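Local coordinates for protein integral membrane indolylacetylinositol arabinosyltransferase EmbC (Mycolicibacterium smegmatis, PDB 7BVE) that probably polymerises arabinose into the arabinan of the mycobacterial cell wall as an integral membrane glycosyltransferase, and binds the drug ethambutol, at residues Ala145-Val150 and Asp178-Ile183; Thr94-Ala99 and Gln182-Phe187; Arg105-Glu110 and Val118-Thr123; Gln40-Leu45 and Gly1058-Ser1063; Arg301-Pro306 and Ser486-Ala491. One frame throughout, in Å; residues are numbered along the deposited sequence.

In the fold
Contacts 1, 2 and 3 cluster in the concanavalin-like domain, their centres 10 to 15 Å apart. Contact 3 lies in a four-stranded antiparallel sheet, while contacts 1 and 2 hold the long connection that follows strand 171-175 and share Gln182 and Ile183. That connection is probably also hydrogen-bonded to contact 3, Arg180 O to Arg121 NH2 and Gln182 N to Arg105 O. Contact 4, about 21 Å from contact 1 between centres, reaches the same seven-stranded sheet as contact 1 and pairs the first strand with the last, so its ends bracket the other four contacts. Contact 5, later in sequence, joins a loop to helix 479-492 in the GT-C part of the chain, beside bound ethambutol.

Contact 1: residues Ala145-Val150 and Asp178-Ile183; sequences AHADKV and DFRPQI
Val150 makes the closest apolar packing here. Its CG1, anti to the carbonyl carbon, sits 3.8 Å from Phe179 CB and also touches the Phe179 carbonyl, the two side chains crossing at about a right angle. The Phe179 ring then leads away, toward strand 171-175. Nearby, Ala145 CB rests more loosely against Pro181 CD at 4.3 Å, two small apolar groups that suit a buried place. The tip of the turn is held differently. Arg180, bent at chi3 (-74°), passes its CG 3.3 Å from His146 O and brings its guanidinium under Ala147, whose CB lies 3.9 Å above the plane toward the rim. Within 178-183 the guanidinium makes a side-on, two-point salt bridge: NE reaches OD1 of Asp178 at 3.2 Å and NH1 reaches OD2 at 3.3 Å, both on syn lone pairs. Asp148 and Lys149 start their side chains away from 178-183 and are exposed, taking no part. The two segments share no direct hydrogen bond, so what joins them directly is mainly van der Waals contact. Asp178 balances the charge of Arg180, whose N-H groups also bond Ala65 O and Pro1070 O; together these partners probably fix the rotation of the guanidinium on which Ala147 packs.

Contact 2: residues Thr94-Ala99 and Gln182-Phe187; sequences TVPKQA and QIVGVF
Thr94 supplies both hydrogen bonds of this contact. Its carbonyl O accepts the N-H of Val184 at 3.1 Å in a nearly straight bond (173°), with the donor almost along the C=O axis. Its hydroxyl OG1, placed between the backbone N and the carbonyl carbon (chi1 64°), donates to Gln182 O at 2.9 Å from above that carbonyl's plane. The same OG1 also meets Leu107 N, so this threonine links three pieces of chain, which suits a small residue that carries both a donor and an acceptor. A CA-H...O contact, Thr94 CA to Gly185 O at 3.3 Å, adds to the grip. Gly185 fits because a beta carbon at its backbone angles would press on the carbonyl of Val184. Farther out the contact turns apolar. Thr94 CG2 meets Ile183 CG1 obliquely, while Val184 CG2 nestles between Val95 CG1 at 4.1 Å and Pro96 CD at 3.8 Å. The Phe187 ring comes up beside the proline, its CE2 3.6 Å from Pro96 CD, and Val184 CG2 lies at the ring's edge. Helix 1016-1019 packs on Val95 and Phe187, and Pro96 opens a type I beta turn that ends at Ala99. The loop after strand 90-93 is thus fastened to the long connection between strands 171-175 and 201-203 of the concanavalin-like domain.

Contact 3: residues Arg105-Glu110 and Val118-Thr123; sequences RGLLIE and VIVRNT
Side chains alternate between the two faces of the hairpin, and on one of them they pack side by side. There Leu107 and Val120 point the same way, with Leu107 CG 4.0 Å from Val120 CG2. Leu107 CD2 leans the other way onto Val118 CG1 at 4.1 Å, so the forked leucine straddles the notch between the two valines. Phe143 of strand 140-145 packs against Leu107 and Val120 on this face. Beta-branched Val118, Ile119 and Val120 suit the extended strand. On the opposite face Leu108 and Ile119 both meet Ile103. The backbones are joined by Arg121 N to Gly106 O at 3.3 Å (161°) and, less surely, by two weak bonds between Leu108 and Ile119. Arg121, bent at chi2 and chi3, folds back so that one guanidinium face covers Arg105 O, 3.2 Å below the plane, while its NH2 bonds Arg180 O. Val120 O receives both the N and, at 2.9 Å, the OG1 of Thr123, closing a type I' turn in which Arg121 and Asn122 take positive phi. Strands 107-112 and 115-120 form an antiparallel beta hairpin, and this turn leads on to strand 123-129, continuing the up-and-down meander of the concanavalin-like domain's four-stranded sheet.

Contact 4: residues Gln40-Leu45 and Gly1058-Ser1063; sequences QTTAEL and GTATRS
The guanidinium of Arg1062 lies over Ala1060, whose CB is 3.2 Å from the plane and displaced toward the rim. A chain bent at chi2 (-74°) folds it back across its own strand, and Trp1066 adds a cation-pi contact. The amide of Gln40 approaches this group obliquely, the two planes 63° apart, with OE1 3.0 Å from Arg1062 NE. Gln40 reaches there because CG is anti to its backbone N and the rest of the chain is extended. At the other end of the amide, NE2 of Gln40 bonds Thr206 O, which fixes how the flat group is turned. A long amide suits a place between the Thr206 carbonyl and the neighbouring guanidinium. Beneath these side chains the backbones pair as antiparallel strands, with Gln40 and Ala1060 as a hydrogen-bonded pair. Gln40 N donates to Ala1060 O at 2.8 Å, nearly along the C=O axis, and Ala1060 N returns to Gln40 O at 3.1 Å, almost straight at 175°. Strand 1056-1062 of the C-terminal domain thereby becomes an outermost strand of the seven-stranded sheet that begins with strand 38-46 in the concanavalin-like domain, so residues a thousand positions apart share one sheet. Farther along, Gly1058 N bonds Thr42 O at 2.9 Å, and the reverse bond, Thr42 N to Gly1058 O, is weak. Thr42 OG1 lies 3.3 Å from Gly1058 CA, close to where a side chain would begin, so the lack of one suits the place. Thr42 CG2 turns to Ala1060 CB, 4.0 Å away, methyl to methyl.

Contact 5: residues Arg301-Pro306 and Ser486-Ala491; sequences RWFGTP and SSFKSA
Arg301 begins the segment by laying its CG 3.8 Å above the Trp302 ring, over the centre. From the opposite face comes Lys489 of helix 479-492, whose CG stands 4.2 Å from the centroid of the five-membered ring in a CH-pi contact, 19° off the ring normal. The indole is thus sandwiched between two aliphatic stems, a role that suits its broad flat surface, and its side chain lies about 4 Å from bound ethambutol. Phe303 follows, meeting Phe488 rim to rim: the rings are inclined by 39°, neither lies over the other, and Phe303 CD2 approaches Phe488 CE2 at 3.4 Å. Phe488 reaches this edge because its CG is anti to the backbone N, while Tyr63 meets the Phe303 ring edge-to-face. Trp302, Phe303 and Gly304 all have positive phi, and the angles at Gly304 themselves call for a glycine. The tight curl lets Thr305 turn back on Trp302 O, which accepts from both the N and, at 2.6 Å, the OG1 of Thr305. That hydroxyl also lies 3.5 Å from Lys489 CE, and Thr305 CG2 brushes Phe488 CD2. Pro306 closes the segment. Its carbonyl O receives Lys489 NZ at 2.6 Å, from 28° above the carbonyl plane, and also bonds Ser308 OG. Lysine serves twice here: its extended chain lends methylenes to the indole face, and its amine, probably charged, grips a neutral carbonyl, tying the loop beside the drug pocket to the helix.

Contact 1: residues Ala145-Val150 and Asp178-Ile183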
# COMPACT_ATOMS: atom_id res chain seq x y z
N ALA A 145 -20.78 38.12 17.01
CA ALA A 145 -19.91 36.98 16.79
C ALA A 145 -18.57 37.44 16.24
O ALA A 145 -18.51 38.31 15.38
CB ALA A 145 -20.53 35.98 15.82
N HIS A 146 -17.49 36.86 16.77
CA HIS A 146 -16.13 37.15 16.33
C HIS A 146 -15.33 35.87 16.33
O HIS A 146 -15.85 34.79 16.63
CB HIS A 146 -15.44 38.18 17.23
CG HIS A 146 -16.08 39.53 17.21
ND1 HIS A 146 -16.00 40.37 16.12
CD2 HIS A 146 -16.76 40.20 18.16
CE1 HIS A 146 -16.64 41.50 16.40
NE2 HIS A 146 -17.10 41.42 17.63
N ALA A 147 -14.04 35.99 16.04
CA ALA A 147 -13.16 34.83 15.98
C ALA A 147 -12.74 34.31 17.35
O ALA A 147 -12.13 33.24 17.42
CB ALA A 147 -11.92 35.16 15.16
N ASP A 148 -13.06 35.03 18.42
CA ASP A 148 -12.65 34.63 19.76
C ASP A 148 -13.84 34.41 20.70
O ASP A 148 -13.77 33.55 21.58
CB ASP A 148 -11.70 35.68 20.33
CG ASP A 148 -12.24 37.08 20.22
OD1 ASP A 148 -13.30 37.26 19.61
OD2 ASP A 148 -11.60 38.01 20.76
N LYS A 149 -14.92 35.16 20.52
CA LYS A 149 -16.08 34.98 21.39
C LYS A 149 -17.37 35.34 20.67
O LYS A 149 -17.39 36.24 19.83
CB LYS A 149 -15.93 35.81 22.68
CG LYS A 149 -15.85 37.31 22.46
CD LYS A 149 -15.77 38.04 23.78
CE LYS A 149 -15.72 39.54 23.56
NZ LYS A 149 -15.63 40.30 24.84
N VAL A 150 -18.43 34.61 21.00
CA VAL A 150 -19.80 34.95 20.62
C VAL A 150 -20.54 35.33 21.89
O VAL A 150 -20.15 34.92 22.99
CB VAL A 150 -20.50 33.80 19.88
CG1 VAL A 150 -19.77 33.48 18.61
CG2 VAL A 150 -20.57 32.57 20.74
N ASP A 178 -13.58 28.76 17.99
CA ASP A 178 -14.07 29.62 16.91
C ASP A 178 -15.51 29.20 16.62
O ASP A 178 -15.78 28.25 15.89
CB ASP A 178 -13.16 29.51 15.70
CG ASP A 178 -13.30 30.67 14.75
OD1 ASP A 178 -14.20 31.50 14.96
OD2 ASP A 178 -12.48 30.79 13.83
N PHE A 179 -16.46 29.93 17.21
CA PHE A 179 -17.88 29.64 17.08
C PHE A 179 -18.56 30.52 16.04
O PHE A 179 -19.70 30.93 16.25
CB PHE A 179 -18.61 29.82 18.41
CG PHE A 179 -18.27 28.80 19.44
CD1 PHE A 179 -18.81 27.52 19.37
CD2 PHE A 179 -17.46 29.12 20.51
CE1 PHE A 179 -18.51 26.59 20.32
CE2 PHE A 179 -17.16 28.19 21.47
CZ PHE A 179 -17.68 26.92 21.37
N ARG A 180 -17.88 30.86 14.97
CA ARG A 180 -18.54 31.67 13.96
C ARG A 180 -19.50 30.81 13.14
O ARG A 180 -19.15 29.68 12.77
CB ARG A 180 -17.53 32.35 13.06
CG ARG A 180 -16.87 33.53 13.71
CD ARG A 180 -15.93 34.26 12.79
NE ARG A 180 -14.69 33.53 12.58
CZ ARG A 180 -13.74 33.93 11.74
NH1 ARG A 180 -12.64 33.22 11.61
NH2 ARG A 180 -13.90 35.04 11.05
N PRO A 181 -20.71 31.28 12.87
CA PRO A 181 -21.67 30.48 12.11
C PRO A 181 -21.44 30.58 10.62
O PRO A 181 -20.94 31.58 10.10
CB PRO A 181 -23.01 31.09 12.51
CG PRO A 181 -22.69 32.48 12.83
CD PRO A 181 -21.34 32.47 13.45
N GLN A 182 -21.83 29.52 9.91
CA GLN A 182 -21.78 29.52 8.46
C GLN A 182 -23.01 30.21 7.88
O GLN A 182 -24.13 29.99 8.34
CB GLN A 182 -21.66 28.09 7.94
CG GLN A 182 -21.64 27.98 6.43
CD GLN A 182 -21.32 26.61 5.93
OE1 GLN A 182 -21.04 25.70 6.70
NE2 GLN A 182 -21.38 26.43 4.62
N ILE A 183 -22.79 31.05 6.87
CA ILE A 183 -23.83 31.85 6.26
C ILE A 183 -24.02 31.40 4.82
O ILE A 183 -23.06 31.34 4.06
CB ILE A 183 -23.49 33.35 6.32
CG1 ILE A 183 -23.37 33.80 7.77
CG2 ILE A 183 -24.53 34.16 5.63
CD1 ILE A 183 -22.82 35.17 7.92

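Contact 2: residues Thr94-Ala99 and Gln182-Phe187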
# COMPACT_ATOMS: atom_id res chain seq x y z
N THR A 94 -29.24 31.84 9.46
CA THR A 94 -28.28 31.95 8.38
C THR A 94 -28.21 30.68 7.54
O THR A 94 -27.42 30.62 6.60
CB THR A 94 -26.88 32.29 8.91
OG1 THR A 94 -26.40 31.23 9.74
CG2 THR A 94 -26.90 33.57 9.70
N VAL A 95 -29.02 29.68 7.87
CA VAL A 95 -29.16 28.45 7.09
C VAL A 95 -30.63 28.09 7.00
O VAL A 95 -31.44 28.50 7.85
CB VAL A 95 -28.38 27.28 7.73
CG1 VAL A 95 -26.89 27.47 7.58
CG2 VAL A 95 -28.72 27.20 9.18
N PRO A 96 -31.03 27.36 5.95
CA PRO A 96 -32.43 26.92 5.89
C PRO A 96 -32.67 25.82 6.91
O PRO A 96 -31.91 24.86 6.98
CB PRO A 96 -32.57 26.39 4.46
CG PRO A 96 -31.47 26.97 3.73
CD PRO A 96 -30.34 27.06 4.69
N LYS A 97 -33.76 25.94 7.68
CA LYS A 97 -34.02 25.02 8.78
C LYS A 97 -34.35 23.61 8.33
O LYS A 97 -34.30 22.69 9.15
CB LYS A 97 -35.17 25.54 9.63
CG LYS A 97 -36.50 25.53 8.91
CD LYS A 97 -37.62 26.09 9.75
CE LYS A 97 -38.94 26.05 9.01
NZ LYS A 97 -40.03 26.66 9.81
N GLN A 98 -34.67 23.41 7.04
CA GLN A 98 -35.02 22.08 6.55
C GLN A 98 -33.80 21.21 6.28
O GLN A 98 -33.96 20.00 6.12
CB GLN A 98 -35.83 22.18 5.26
CG GLN A 98 -37.22 22.73 5.42
CD GLN A 98 -37.28 24.22 5.32
OE1 GLN A 98 -36.35 24.85 4.84
NE2 GLN A 98 -38.38 24.81 5.77
N ALA A 99 -32.61 21.80 6.24
CA ALA A 99 -31.41 21.04 5.94
C ALA A 99 -31.05 20.11 7.10
O ALA A 99 -31.37 20.40 8.25
CB ALA A 99 -30.25 21.99 5.65
N GLN A 182 -21.83 29.52 9.91
CA GLN A 182 -21.78 29.52 8.46
C GLN A 182 -23.01 30.21 7.88
O GLN A 182 -24.13 29.99 8.34
CB GLN A 182 -21.66 28.09 7.94
CG GLN A 182 -21.64 27.98 6.43
CD GLN A 182 -21.32 26.61 5.93
OE1 GLN A 182 -21.04 25.70 6.70
NE2 GLN A 182 -21.38 26.43 4.62
N ILE A 183 -22.79 31.05 6.87
CA ILE A 183 -23.83 31.85 6.26
C ILE A 183 -24.02 31.40 4.82
O ILE A 183 -23.06 31.34 4.06
CB ILE A 183 -23.49 33.35 6.32
CG1 ILE A 183 -23.37 33.80 7.77
CG2 ILE A 183 -24.53 34.16 5.63
CD1 ILE A 183 -22.82 35.17 7.92
N VAL A 184 -25.26 31.05 4.47
CA VAL A 184 -25.63 30.75 3.09
C VAL A 184 -26.78 31.66 2.69
O VAL A 184 -27.44 31.43 1.67
CB VAL A 184 -26.00 29.27 2.88
CG1 VAL A 184 -24.83 28.37 3.16
CG2 VAL A 184 -27.15 28.89 3.75
N GLY A 185 -27.03 32.69 3.48
CA GLY A 185 -28.12 33.60 3.22
C GLY A 185 -28.74 34.01 4.54
O GLY A 185 -28.23 33.60 5.57
N VAL A 186 -29.80 34.81 4.54
CA VAL A 186 -30.49 35.17 5.77
C VAL A 186 -31.96 34.84 5.57
O VAL A 186 -32.64 35.51 4.78
CB VAL A 186 -30.30 36.64 6.15
CG1 VAL A 186 -31.11 36.97 7.38
CG2 VAL A 186 -28.84 36.95 6.39
N PHE A 187 -32.45 33.83 6.27
CA PHE A 187 -33.78 33.28 6.05
C PHE A 187 -34.66 33.58 7.26
O PHE A 187 -34.18 33.80 8.36
CB PHE A 187 -33.70 31.78 5.82
CG PHE A 187 -32.79 31.40 4.70
CD1 PHE A 187 -33.17 31.58 3.39
CD2 PHE A 187 -31.56 30.86 4.96
CE1 PHE A 187 -32.32 31.25 2.37
CE2 PHE A 187 -30.72 30.52 3.95
CZ PHE A 187 -31.10 30.71 2.66

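Contact 3: residues Arg105-Glu110 and Val118-Thr123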
# COMPACT_ATOMS: atom_id res chain seq x y z
N ARG A 105 -24.10 23.78 12.09
CA ARG A 105 -23.20 24.61 11.29
C ARG A 105 -23.55 26.08 11.27
O ARG A 105 -22.68 26.89 10.97
CB ARG A 105 -23.12 24.12 9.85
CG ARG A 105 -22.45 22.77 9.70
CD ARG A 105 -22.32 22.33 8.28
NE ARG A 105 -21.84 20.96 8.21
CZ ARG A 105 -21.67 20.29 7.08
NH1 ARG A 105 -21.92 20.86 5.92
NH2 ARG A 105 -21.24 19.04 7.12
N GLY A 106 -24.77 26.47 11.58
CA GLY A 106 -25.16 27.85 11.44
C GLY A 106 -25.83 28.45 12.65
O GLY A 106 -25.62 28.00 13.77
N LEU A 107 -26.64 29.48 12.43
CA LEU A 107 -27.28 30.22 13.50
C LEU A 107 -28.79 30.13 13.36
O LEU A 107 -29.31 30.08 12.25
CB LEU A 107 -26.85 31.68 13.45
CG LEU A 107 -27.13 32.69 14.56
CD1 LEU A 107 -26.02 33.63 14.46
CD2 LEU A 107 -28.41 33.45 14.37
N LEU A 108 -29.48 30.14 14.50
CA LEU A 108 -30.93 30.08 14.54
C LEU A 108 -31.43 30.84 15.76
O LEU A 108 -30.85 30.76 16.84
CB LEU A 108 -31.43 28.63 14.61
CG LEU A 108 -31.32 27.71 13.39
CD1 LEU A 108 -31.62 26.31 13.79
CD2 LEU A 108 -32.30 28.14 12.35
N ILE A 109 -32.51 31.59 15.58
CA ILE A 109 -33.22 32.24 16.68
C ILE A 109 -34.60 31.58 16.68
O ILE A 109 -35.64 32.22 16.85
CB ILE A 109 -33.24 33.77 16.53
CG1 ILE A 109 -31.82 34.27 16.30
CG2 ILE A 109 -33.65 34.47 17.82
CD1 ILE A 109 -31.73 35.73 15.98
N GLU A 110 -34.59 30.28 16.38
CA GLU A 110 -35.76 29.41 16.35
C GLU A 110 -36.50 29.43 17.69
O GLU A 110 -35.88 29.65 18.73
CB GLU A 110 -35.31 27.98 16.01
CG GLU A 110 -36.42 26.97 15.73
CD GLU A 110 -35.88 25.60 15.36
OE1 GLU A 110 -34.64 25.43 15.36
OE2 GLU A 110 -36.69 24.70 15.08
N VAL A 118 -31.45 30.97 20.79
CA VAL A 118 -30.61 31.15 19.57
C VAL A 118 -29.51 30.10 19.61
O VAL A 118 -28.58 30.25 20.42
CB VAL A 118 -30.03 32.58 19.48
CG1 VAL A 118 -29.09 32.73 18.30
CG2 VAL A 118 -31.13 33.63 19.44
N ILE A 119 -29.63 29.06 18.77
CA ILE A 119 -28.60 27.98 18.77
C ILE A 119 -27.49 28.38 17.79
O ILE A 119 -27.78 28.52 16.59
CB ILE A 119 -29.23 26.62 18.38
CG1 ILE A 119 -30.23 26.14 19.44
CG2 ILE A 119 -28.16 25.59 18.10
CD1 ILE A 119 -31.07 24.96 19.00
N VAL A 120 -26.27 28.55 18.31
CA VAL A 120 -25.10 28.92 17.47
C VAL A 120 -24.11 27.76 17.51
O VAL A 120 -23.67 27.40 18.63
CB VAL A 120 -24.45 30.23 17.95
CG1 VAL A 120 -23.20 30.57 17.16
CG2 VAL A 120 -25.44 31.39 17.91
N ARG A 121 -23.76 27.22 16.34
CA ARG A 121 -22.81 26.08 16.25
C ARG A 121 -23.22 24.97 17.23
O ARG A 121 -22.36 24.57 18.04
CB ARG A 121 -21.38 26.56 16.53
CG ARG A 121 -20.32 25.48 16.34
CD ARG A 121 -20.24 25.01 14.90
NE ARG A 121 -19.91 26.09 13.98
CZ ARG A 121 -19.78 25.94 12.67
NH1 ARG A 121 -19.93 24.75 12.11
NH2 ARG A 121 -19.48 26.99 11.92
N ASN A 122 -24.48 24.53 17.18
CA ASN A 122 -24.96 23.41 18.04
C ASN A 122 -24.90 23.66 19.55
O ASN A 122 -25.05 22.70 20.28
CB ASN A 122 -24.33 22.05 17.74
CG ASN A 122 -25.37 21.00 17.50
OD1 ASN A 122 -26.51 21.15 17.91
ND2 ASN A 122 -24.99 19.95 16.80
N THR A 123 -24.67 24.87 20.02
CA THR A 123 -24.59 25.03 21.48
C THR A 123 -25.45 26.21 21.88
O THR A 123 -25.09 27.24 21.47
CB THR A 123 -23.17 25.44 21.83
OG1 THR A 123 -22.92 26.76 21.37
CG2 THR A 123 -22.11 24.54 21.26

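Contact 4: residues Gln40-Leu45 and Gly1058-Ser1063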
# COMPACT_ATOMS: atom_id res chain seq x y z
N GLN A 40 -8.14 47.29 -1.26
CA GLN A 40 -9.17 46.30 -1.03
C GLN A 40 -10.53 46.86 -1.46
O GLN A 40 -10.77 48.07 -1.41
CB GLN A 40 -9.22 45.91 0.45
CG GLN A 40 -10.01 44.66 0.78
CD GLN A 40 -10.29 44.53 2.25
OE1 GLN A 40 -10.01 45.43 3.03
NE2 GLN A 40 -10.87 43.41 2.64
N THR A 41 -11.42 45.97 -1.89
CA THR A 41 -12.83 46.29 -2.12
C THR A 41 -13.63 45.69 -0.97
O THR A 41 -13.77 44.47 -0.88
CB THR A 41 -13.32 45.75 -3.46
OG1 THR A 41 -12.54 46.32 -4.52
CG2 THR A 41 -14.77 46.11 -3.68
N THR A 42 -14.14 46.55 -0.10
CA THR A 42 -14.88 46.09 1.07
C THR A 42 -16.34 45.87 0.73
O THR A 42 -16.95 46.67 0.01
CB THR A 42 -14.76 47.12 2.20
OG1 THR A 42 -15.32 48.36 1.76
CG2 THR A 42 -13.31 47.34 2.57
N ALA A 43 -16.92 44.81 1.28
CA ALA A 43 -18.29 44.41 0.95
C ALA A 43 -18.97 43.87 2.19
O ALA A 43 -18.50 42.90 2.78
CB ALA A 43 -18.29 43.35 -0.15
N GLU A 44 -20.09 44.49 2.58
CA GLU A 44 -20.85 44.00 3.72
C GLU A 44 -22.30 43.76 3.33
O GLU A 44 -22.79 44.28 2.33
CB GLU A 44 -20.81 44.97 4.90
CG GLU A 44 -21.56 46.25 4.69
CD GLU A 44 -21.57 47.11 5.92
OE1 GLU A 44 -20.98 46.70 6.94
OE2 GLU A 44 -22.17 48.21 5.87
N LEU A 45 -22.98 42.98 4.17
CA LEU A 45 -24.36 42.56 3.95
C LEU A 45 -25.24 43.12 5.05
O LEU A 45 -25.18 42.66 6.19
CB LEU A 45 -24.44 41.03 3.92
CG LEU A 45 -25.82 40.40 3.82
CD1 LEU A 45 -26.51 40.82 2.55
CD2 LEU A 45 -25.71 38.89 3.90
N GLY A 1058 -17.33 49.37 -0.94
CA GLY A 1058 -16.48 50.48 -0.56
C GLY A 1058 -15.07 50.31 -1.08
O GLY A 1058 -14.81 49.41 -1.88
N THR A 1059 -14.15 51.17 -0.66
CA THR A 1059 -12.77 51.08 -1.09
C THR A 1059 -11.87 51.46 0.08
O THR A 1059 -12.07 52.51 0.70
CB THR A 1059 -12.49 52.00 -2.29
OG1 THR A 1059 -13.38 51.68 -3.36
CG2 THR A 1059 -11.07 51.85 -2.78
N ALA A 1060 -10.90 50.60 0.38
CA ALA A 1060 -9.97 50.83 1.47
C ALA A 1060 -8.56 50.54 1.02
O ALA A 1060 -8.31 49.55 0.34
CB ALA A 1060 -10.31 49.97 2.68
N THR A 1061 -7.62 51.41 1.41
CA THR A 1061 -6.21 51.22 1.12
C THR A 1061 -5.55 50.45 2.25
O THR A 1061 -5.58 50.89 3.41
CB THR A 1061 -5.51 52.56 0.92
OG1 THR A 1061 -6.07 53.23 -0.22
CG2 THR A 1061 -4.03 52.35 0.69
N ARG A 1062 -4.98 49.31 1.92
CA ARG A 1062 -4.39 48.38 2.87
C ARG A 1062 -2.89 48.33 2.67
O ARG A 1062 -2.36 48.83 1.68
CB ARG A 1062 -5.02 47.00 2.69
CG ARG A 1062 -6.50 46.99 2.97
CD ARG A 1062 -6.73 47.08 4.44
NE ARG A 1062 -8.12 46.92 4.82
CZ ARG A 1062 -8.92 47.90 5.21
NH1 ARG A 1062 -8.46 49.13 5.34
NH2 ARG A 1062 -10.17 47.62 5.53
N SER A 1063 -2.19 47.72 3.62
CA SER A 1063 -0.75 47.61 3.53
C SER A 1063 -0.36 46.21 3.09
O SER A 1063 -1.21 45.39 2.73
CB SER A 1063 -0.11 47.99 4.87
OG SER A 1063 -0.46 47.05 5.87

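Contact 5: residues Arg301-Pro306 and Ser486-Ala491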
# COMPACT_ATOMS: atom_id res chain seq x y z
N ARG A 301 -11.48 23.62 -3.63
CA ARG A 301 -11.00 23.26 -2.31
C ARG A 301 -10.39 24.50 -1.66
O ARG A 301 -10.04 25.47 -2.34
CB ARG A 301 -10.00 22.10 -2.39
CG ARG A 301 -9.67 21.38 -1.10
CD ARG A 301 -8.93 20.10 -1.35
NE ARG A 301 -8.52 19.49 -0.10
CZ ARG A 301 -9.27 18.70 0.66
NH1 ARG A 301 -8.77 18.22 1.78
NH2 ARG A 301 -10.51 18.40 0.32
N TRP A 302 -10.37 24.48 -0.33
CA TRP A 302 -9.67 25.43 0.55
C TRP A 302 -10.24 26.84 0.52
O TRP A 302 -9.48 27.80 0.41
CB TRP A 302 -8.16 25.49 0.28
CG TRP A 302 -7.45 24.20 0.48
CD1 TRP A 302 -7.35 23.51 1.63
CD2 TRP A 302 -6.60 23.56 -0.46
NE1 TRP A 302 -6.57 22.40 1.44
CE2 TRP A 302 -6.09 22.42 0.17
CE3 TRP A 302 -6.26 23.79 -1.79
CZ2 TRP A 302 -5.25 21.53 -0.48
CZ3 TRP A 302 -5.43 22.91 -2.42
CH2 TRP A 302 -4.94 21.80 -1.77
N PHE A 303 -11.56 26.96 0.60
CA PHE A 303 -12.24 28.16 1.10
C PHE A 303 -12.04 29.40 0.23
O PHE A 303 -12.22 30.52 0.70
CB PHE A 303 -11.79 28.44 2.54
CG PHE A 303 -12.24 27.40 3.52
CD1 PHE A 303 -13.50 26.87 3.45
CD2 PHE A 303 -11.35 26.84 4.40
CE1 PHE A 303 -13.87 25.89 4.33
CE2 PHE A 303 -11.73 25.85 5.26
CZ PHE A 303 -12.99 25.38 5.22
N GLY A 304 -11.67 29.23 -1.03
CA GLY A 304 -11.46 30.37 -1.88
C GLY A 304 -10.11 31.02 -1.78
O GLY A 304 -9.93 32.13 -2.28
N THR A 305 -9.16 30.31 -1.15
CA THR A 305 -7.75 30.78 -1.03
C THR A 305 -7.13 30.68 -2.43
O THR A 305 -7.41 29.69 -3.12
CB THR A 305 -6.98 29.97 0.01
OG1 THR A 305 -7.11 28.58 -0.33
CG2 THR A 305 -7.46 30.20 1.42
N PRO A 306 -6.30 31.65 -2.88
CA PRO A 306 -5.76 31.62 -4.24
C PRO A 306 -4.65 30.59 -4.40
O PRO A 306 -4.14 30.03 -3.44
CB PRO A 306 -5.23 33.03 -4.42
CG PRO A 306 -4.87 33.45 -3.07
CD PRO A 306 -5.88 32.86 -2.18
N SER A 486 -0.64 29.79 2.37
CA SER A 486 0.17 28.58 2.22
C SER A 486 0.23 27.78 3.51
O SER A 486 0.13 26.55 3.49
CB SER A 486 1.57 28.95 1.76
OG SER A 486 1.53 29.57 0.49
N SER A 487 0.36 28.47 4.65
CA SER A 487 0.31 27.80 5.94
C SER A 487 -1.05 27.15 6.18
O SER A 487 -1.12 26.03 6.72
CB SER A 487 0.62 28.80 7.05
OG SER A 487 1.91 29.34 6.90
N PHE A 488 -2.12 27.80 5.74
CA PHE A 488 -3.46 27.28 5.93
C PHE A 488 -3.73 26.07 5.03
O PHE A 488 -4.37 25.11 5.47
CB PHE A 488 -4.46 28.40 5.67
CG PHE A 488 -5.88 28.01 5.89
CD1 PHE A 488 -6.36 27.81 7.17
CD2 PHE A 488 -6.75 27.90 4.83
CE1 PHE A 488 -7.67 27.47 7.38
CE2 PHE A 488 -8.05 27.56 5.04
CZ PHE A 488 -8.51 27.35 6.31
N LYS A 489 -3.25 26.10 3.78
CA LYS A 489 -3.39 24.94 2.90
C LYS A 489 -2.60 23.75 3.40
O LYS A 489 -3.01 22.61 3.23
CB LYS A 489 -2.93 25.27 1.49
CG LYS A 489 -3.80 26.20 0.73
CD LYS A 489 -3.22 26.41 -0.63
CE LYS A 489 -4.02 27.40 -1.41
NZ LYS A 489 -3.42 27.61 -2.74
N SER A 490 -1.43 24.01 3.99
CA SER A 490 -0.67 22.92 4.59
C SER A 490 -1.37 22.36 5.82
O SER A 490 -1.31 21.16 6.08
CB SER A 490 0.73 23.40 4.95
OG SER A 490 1.46 22.37 5.58
N ALA A 491 -2.05 23.22 6.59
CA ALA A 491 -2.75 22.75 7.78
C ALA A 491 -3.99 21.95 7.42
O ALA A 491 -4.29 20.95 8.08
CB ALA A 491 -3.12 23.93 8.67